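PDB 3TW5: transglutaminase elicitor from Phytophthora sojae, which catalyses the cross-linking of glutamine to lysine side chains in proteins, as transglutaminases do, and is an elicitor, probably recognised by the innate immunity of host plants. Local coordinates for residues P234-K239 against S278-T283; T33-A38 against G293-F298. The protein carries 1 engineered substitution. All coordinates share one frame; numbering follows the deposited sequence.

Interaction 1: residues P234-K239 against S278-T283; sequences PVRGFK and SWIYET
The carbonyl oxygen Ser278 O is gripped by two consecutive amides of the opposite strand, Arg236 N at 2.6 Å and Gly237 N at 3.1 Å. Both donors come in tilted from the carbonyl plane, and Gly237 N meets the oxygen at the more bent angle, C=O...N 136°. Ser278 N answers with a bond to Gly237 O of 2.8 Å, while further along Ile280 N reaches Pro234 O over 3.1 Å. Across this contact Pro234 is asked only for its carbonyl, so a residue without an N-H can stand here; the ring crosses Ile280 at about a right angle, its CG 4.1 Å from Ile280 CB.

Arg236 uses its aliphatic stem against the same isoleucine: Arg236 CB lies 3.8 Å from Ile280 CD1, with Arg236 CD also close to that methyl. CG is anti to the backbone N (chi1 -171°) and the chain stays extended to NE, carrying the guanidinium past the isoleucine, where NH1 is hydrogen-bonded to Thr299 OG1. A long side chain, greasy at its base and charged at its tip, suits this place. Val235 and Trp279 turn to the other face of the sheet as a non-hydrogen-bonded pair; Val235 CG1 rests 3.4 Å from Ser278 O, whereas the indole leads away toward Thr300 and Gln302 of the neighbouring strand. Gly237 puts no side chain beside Ser278 CB.

Strand 234-239 and residues 278-280 run antiparallel, their axes at 146°, in a buried part of the sheet, with 232-246 also joined to Phe220 and His32 by backbone bonds. Two residues, Arg236 with near-helical backbone angles and Gly237 after it, set against the one residue Ser278 make a classic beta bulge in this antiparallel sheet.

Interaction 2: residues T33-A38 against G293-F298; sequences TPSPWA and GQIDKF
Ile295 pushes the end of its side chain against the backbone of 33-38: CD1 lies 3.5 Å from Pro36 O and equally close to Ala38 N, and behind it CG1 lies 3.6 Å from Ser35 OG. CG1 is anti to the backbone N (chi1 -170°), which puts it by Ser35 OG, and the next torsion carries CD1 on to Pro36 O and Ala38 N. Ala38 supplies a small methyl between two neighbours, its CB being 3.9 Å from Ile295 CD1 and the same from Phe298 CB. Ser35 turns its hydroxyl back on its own chain, giving a hydrogen bond to Pro36 O (3.1 Å), so that a polar group is accommodated beside an apolar branch.

Residues 294-297 form a short 3-10 segment, its turns closed by bonds from Lys297 N to Gln294 O and from Phe298 N to Ile295 O (3.0 Å). This spacing of three sets Ile295 and Phe298 on the side facing the irregular loop 33-38. Gly293 follows helix 289-292 with a positive phi of 83°, a conformation glycine takes easily because it has no CB, and leads into the 3-10 segment.

Away from this buried patch the contact gives way to solvent. Asp296 and Lys297 are exposed, as charged residues can be, although Lys297 CB covers one face of the Phe298 ring. Thr33 and Pro34, joined by a cis peptide, are exposed too, whereas Trp37, buried, starts its side chain away from 293-298, and its NE1 is hydrogen-bonded to Glu138 O.

In the fold
The two contacts adjoin, with centres about 8 Å apart. Along the chain the order is 33-38, 234-239, 278-283 and 293-298, so interaction 1 is nested within the long loop that interaction 2 closes. Interaction 1 joins strands 232-246 and 269-280 of the large antiparallel sheet; interaction 2 lies beside their ends, just after strand 29-31 and just before strand 299-310, both members of that sheet. A probable hydrogen bond from Tyr281 N to Phe298 O (3.0 Å) links them directly, and Ile280 packs on Pro36. The segments thus join the sheet to the loops and helices at its end, within a family grouped with the papain-like peptidases.

Interaction 1: residues P234-K239 against S278-T283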
loop_
_atom_site.group_PDB
_atom_site.type_symbol
_atom_site.label_atom_id
_atom_site.label_comp_id
_atom_site.label_asym_id
_atom_site.label_seq_id
_atom_site.Cartn_x
_atom_site.Cartn_y
_atom_site.Cartn_z
ATOM N N PRO A 234 -1.119 -1.752 -2.153
ATOM C CA PRO A 234 -1.389 -1.292 -3.513
ATOM C C PRO A 234 -2.716 -1.854 -4.023
ATOM O O PRO A 234 -2.976 -3.051 -3.884
ATOM C CB PRO A 234 -0.218 -1.862 -4.312
ATOM C CG PRO A 234 0.177 -3.087 -3.578
ATOM C CD PRO A 234 -0.115 -2.833 -2.124
ATOM N N VAL A 235 -3.550 -0.991 -4.595
ATOM C CA VAL A 235 -4.872 -1.398 -5.070
ATOM C C VAL A 235 -4.785 -2.088 -6.435
ATOM O O VAL A 235 -4.044 -1.652 -7.316
ATOM C CB VAL A 235 -5.863 -0.199 -5.095
ATOM C CG1 VAL A 235 -7.175 -0.571 -5.771
ATOM C CG2 VAL A 235 -6.125 0.292 -3.681
ATOM N N ARG A 236 -5.537 -3.176 -6.588
ATOM C CA ARG A 236 -5.622 -3.894 -7.854
ATOM C C ARG A 236 -6.883 -3.525 -8.632
ATOM O O ARG A 236 -6.855 -3.453 -9.863
ATOM C CB ARG A 236 -5.575 -5.405 -7.626
ATOM C CG ARG A 236 -5.435 -6.214 -8.905
ATOM C CD ARG A 236 -5.547 -7.696 -8.635
ATOM N NE ARG A 236 -5.469 -8.480 -9.866
ATOM C CZ ARG A 236 -5.448 -9.810 -9.908
ATOM N NH1 ARG A 236 -5.500 -10.523 -8.788
ATOM N NH2 ARG A 236 -5.377 -10.434 -11.074
ATOM N N GLY A 237 -7.985 -3.294 -7.922
ATOM C CA GLY A 237 -9.250 -3.011 -8.584
ATOM C C GLY A 237 -10.374 -2.483 -7.720
ATOM O O GLY A 237 -10.325 -2.550 -6.491
ATOM N N PHE A 238 -11.397 -1.963 -8.390
ATOM C CA PHE A 238 -12.578 -1.403 -7.750
ATOM C C PHE A 238 -13.811 -1.806 -8.553
ATOM O O PHE A 238 -13.876 -1.566 -9.764
ATOM C CB PHE A 238 -12.448 0.122 -7.677
ATOM C CG PHE A 238 -13.715 0.836 -7.294
ATOM C CD1 PHE A 238 -14.111 0.916 -5.964
ATOM C CD2 PHE A 238 -14.495 1.458 -8.263
ATOM C CE1 PHE A 238 -15.278 1.593 -5.607
ATOM C CE2 PHE A 238 -15.663 2.136 -7.916
ATOM C CZ PHE A 238 -16.055 2.205 -6.586
ATOM N N LYS A 239 -14.779 -2.425 -7.881
ATOM C CA LYS A 239 -16.022 -2.840 -8.534
ATOM C C LYS A 239 -17.256 -2.404 -7.751
ATOM O O LYS A 239 -17.325 -2.580 -6.536
ATOM C CB LYS A 239 -16.045 -4.354 -8.763
ATOM C CG LYS A 239 -17.175 -4.813 -9.671
ATOM C CD LYS A 239 -17.182 -6.318 -9.874
ATOM C CE LYS A 239 -18.269 -6.707 -10.871
ATOM N NZ LYS A 239 -18.191 -8.137 -11.274
ATOM N N SER A 278 -10.221 -3.846 -4.042
ATOM C CA SER A 278 -9.370 -5.034 -4.058
ATOM C C SER A 278 -7.894 -4.655 -4.035
ATOM O O SER A 278 -7.430 -3.894 -4.883
ATOM C CB SER A 278 -9.677 -5.900 -5.281
ATOM O OG SER A 278 -11.066 -6.152 -5.386
ATOM N N TRP A 279 -7.164 -5.191 -3.062
ATOM C CA TRP A 279 -5.749 -4.881 -2.912
ATOM C C TRP A 279 -4.892 -6.122 -2.713
ATOM O O TRP A 279 -5.401 -7.203 -2.407
ATOM C CB TRP A 279 -5.534 -3.904 -1.759
ATOM C CG TRP A 279 -5.952 -4.430 -0.427
ATOM C CD1 TRP A 279 -5.206 -5.191 0.422
ATOM C CD2 TRP A 279 -7.212 -4.222 0.220
ATOM N NE1 TRP A 279 -5.921 -5.472 1.561
ATOM C CE2 TRP A 279 -7.157 -4.891 1.463
ATOM C CE3 TRP A 279 -8.384 -3.536 -0.130
ATOM C CZ2 TRP A 279 -8.227 -4.897 2.360
ATOM C CZ3 TRP A 279 -9.450 -3.541 0.763
ATOM C CH2 TRP A 279 -9.362 -4.220 1.995
ATOM N N ILE A 280 -3.585 -5.942 -2.878
ATOM C CA ILE A 280 -2.611 -7.016 -2.743
ATOM C C ILE A 280 -2.085 -7.045 -1.312
ATOM O O ILE A 280 -1.836 -5.995 -0.725
ATOM C CB ILE A 280 -1.431 -6.810 -3.721
ATOM C CG1 ILE A 280 -1.929 -6.412 -5.119
ATOM C CG2 ILE A 280 -0.544 -8.042 -3.771
ATOM C CD1 ILE A 280 -2.867 -7.412 -5.799
ATOM N N TYR A 281 -1.928 -8.242 -0.750
ATOM C CA TYR A 281 -1.362 -8.370 0.596
ATOM C C TYR A 281 0.001 -9.080 0.638
ATOM O O TYR A 281 0.439 -9.663 -0.355
ATOM C CB TYR A 281 -2.375 -8.947 1.601
ATOM C CG TYR A 281 -2.750 -10.404 1.422
ATOM C CD1 TYR A 281 -2.127 -11.400 2.176
ATOM C CD2 TYR A 281 -3.751 -10.784 0.527
ATOM C CE1 TYR A 281 -2.477 -12.742 2.032
ATOM C CE2 TYR A 281 -4.111 -12.123 0.375
ATOM C CZ TYR A 281 -3.467 -13.098 1.128
ATOM O OH TYR A 281 -3.815 -14.424 0.982
ATOM N N GLU A 282 0.651 -9.020 1.800
ATOM C CA GLU A 282 2.039 -9.460 1.976
ATOM C C GLU A 282 2.242 -10.973 1.899
ATOM O O GLU A 282 1.398 -11.748 2.357
ATOM C CB GLU A 282 2.593 -8.936 3.308
ATOM C CG GLU A 282 2.748 -7.411 3.389
ATOM C CD GLU A 282 1.457 -6.670 3.747
ATOM O OE1 GLU A 282 0.400 -7.317 3.924
ATOM O OE2 GLU A 282 1.502 -5.426 3.851
ATOM N N THR A 283 3.374 -11.374 1.319
ATOM C CA THR A 283 3.796 -12.779 1.256
ATOM C C THR A 283 5.294 -12.907 0.976
ATOM O O THR A 283 5.893 -12.030 0.355
ATOM C CB THR A 283 3.006 -13.588 0.187
ATOM O OG1 THR A 283 3.417 -14.963 0.216
ATOM C CG2 THR A 283 3.230 -13.025 -1.212
#

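Interaction 2: residues T33-A38 against G293-F298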
loop_
_atom_site.group_PDB
_atom_site.type_symbol
_atom_site.label_atom_id
_atom_site.label_comp_id
_atom_site.label_asym_id
_atom_site.label_seq_id
_atom_site.Cartn_x
_atom_site.Cartn_y
_atom_site.Cartn_z
ATOM N N THR A 33 -4.080 -3.361 -14.796
ATOM C CA THR A 33 -3.192 -4.373 -15.369
ATOM C C THR A 33 -1.899 -3.727 -15.880
ATOM O O THR A 33 -1.948 -2.669 -16.517
ATOM C CB THR A 33 -3.866 -5.165 -16.519
ATOM O OG1 THR A 33 -4.333 -4.257 -17.523
ATOM C CG2 THR A 33 -5.038 -5.988 -16.000
ATOM N N PRO A 34 -0.738 -4.347 -15.588
ATOM C CA PRO A 34 -0.617 -5.565 -14.785
ATOM C C PRO A 34 -0.861 -5.275 -13.307
ATOM O O PRO A 34 -0.661 -4.141 -12.856
ATOM C CB PRO A 34 0.837 -5.995 -15.010
ATOM C CG PRO A 34 1.559 -4.732 -15.303
ATOM C CD PRO A 34 0.579 -3.844 -16.027
ATOM N N SER A 35 -1.303 -6.292 -12.574
ATOM C CA SER A 35 -1.526 -6.167 -11.140
ATOM C C SER A 35 -0.233 -5.787 -10.426
ATOM O O SER A 35 0.848 -6.233 -10.823
ATOM C CB SER A 35 -2.065 -7.481 -10.571
ATOM O OG SER A 35 -2.149 -7.432 -9.155
ATOM N N PRO A 36 -0.333 -4.943 -9.382
ATOM C CA PRO A 36 0.819 -4.728 -8.516
ATOM C C PRO A 36 1.239 -6.056 -7.889
ATOM O O PRO A 36 0.378 -6.859 -7.521
ATOM C CB PRO A 36 0.280 -3.777 -7.446
ATOM C CG PRO A 36 -0.848 -3.077 -8.094
ATOM C CD PRO A 36 -1.472 -4.089 -9.002
ATOM N N TRP A 37 2.543 -6.290 -7.788
ATOM C CA TRP A 37 3.044 -7.566 -7.278
ATOM C C TRP A 37 2.991 -7.690 -5.761
ATOM O O TRP A 37 3.022 -6.689 -5.044
ATOM C CB TRP A 37 4.454 -7.868 -7.795
ATOM C CG TRP A 37 5.445 -6.734 -7.721
ATOM C CD1 TRP A 37 5.757 -5.858 -8.719
ATOM C CD2 TRP A 37 6.274 -6.383 -6.606
ATOM N NE1 TRP A 37 6.719 -4.976 -8.295
ATOM C CE2 TRP A 37 7.057 -5.275 -7.003
ATOM C CE3 TRP A 37 6.426 -6.891 -5.310
ATOM C CZ2 TRP A 37 7.978 -4.661 -6.148
ATOM C CZ3 TRP A 37 7.344 -6.282 -4.458
ATOM C CH2 TRP A 37 8.109 -5.178 -4.883
ATOM N N ALA A 38 2.905 -8.926 -5.279
ATOM C CA ALA A 38 2.872 -9.192 -3.850
ATOM C C ALA A 38 4.284 -9.280 -3.289
ATOM O O ALA A 38 5.203 -9.746 -3.964
ATOM C CB ALA A 38 2.102 -10.466 -3.566
ATOM N N GLY A 293 -0.046 -15.891 -12.714
ATOM C CA GLY A 293 -1.463 -15.853 -12.370
ATOM C C GLY A 293 -1.632 -16.185 -10.897
ATOM O O GLY A 293 -2.750 -16.198 -10.375
ATOM N N GLN A 294 -0.507 -16.437 -10.231
ATOM C CA GLN A 294 -0.474 -16.785 -8.815
ATOM C C GLN A 294 -0.806 -15.589 -7.913
ATOM O O GLN A 294 -1.031 -15.754 -6.710
ATOM C CB GLN A 294 0.898 -17.366 -8.462
ATOM C CG GLN A 294 0.874 -18.398 -7.344
ATOM C CD GLN A 294 2.195 -19.137 -7.188
ATOM O OE1 GLN A 294 3.080 -19.047 -8.045
ATOM N NE2 GLN A 294 2.332 -19.876 -6.089
ATOM N N ILE A 295 -0.847 -14.395 -8.504
ATOM C CA ILE A 295 -1.159 -13.154 -7.780
ATOM C C ILE A 295 -2.577 -13.145 -7.186
ATOM O O ILE A 295 -2.841 -12.445 -6.204
ATOM C CB ILE A 295 -0.905 -11.886 -8.666
ATOM C CG1 ILE A 295 -1.003 -10.591 -7.844
ATOM C CG2 ILE A 295 -1.842 -11.846 -9.878
ATOM C CD1 ILE A 295 0.186 -10.323 -6.937
ATOM N N ASP A 296 -3.472 -13.938 -7.775
ATOM C CA ASP A 296 -4.849 -14.065 -7.295
ATOM C C ASP A 296 -4.925 -14.582 -5.858
ATOM O O ASP A 296 -5.817 -14.189 -5.108
ATOM C CB ASP A 296 -5.669 -14.958 -8.232
ATOM C CG ASP A 296 -5.976 -14.287 -9.563
ATOM O OD1 ASP A 296 -7.172 -14.057 -9.846
ATOM O OD2 ASP A 296 -5.027 -13.980 -10.323
ATOM N N LYS A 297 -3.983 -15.449 -5.484
ATOM C CA LYS A 297 -3.892 -15.981 -4.119
ATOM C C LYS A 297 -3.638 -14.883 -3.091
ATOM O O LYS A 297 -4.001 -15.019 -1.917
ATOM C CB LYS A 297 -2.781 -17.031 -4.014
ATOM C CG LYS A 297 -3.038 -18.317 -4.791
ATOM C CD LYS A 297 -1.814 -19.229 -4.779
ATOM C CE LYS A 297 -1.950 -20.349 -5.808
ATOM N NZ LYS A 297 -0.699 -21.155 -5.924
ATOM N N PHE A 298 -3.018 -13.797 -3.546
ATOM C CA PHE A 298 -2.609 -12.708 -2.669
ATOM C C PHE A 298 -3.389 -11.423 -2.941
ATOM O O PHE A 298 -2.946 -10.325 -2.596
ATOM C CB PHE A 298 -1.097 -12.494 -2.766
ATOM C CG PHE A 298 -0.309 -13.767 -2.653
ATOM C CD1 PHE A 298 -0.229 -14.446 -1.438
ATOM C CD2 PHE A 298 0.333 -14.301 -3.764
ATOM C CE1 PHE A 298 0.490 -15.635 -1.329
ATOM C CE2 PHE A 298 1.059 -15.486 -3.665
ATOM C CZ PHE A 298 1.138 -16.153 -2.443
#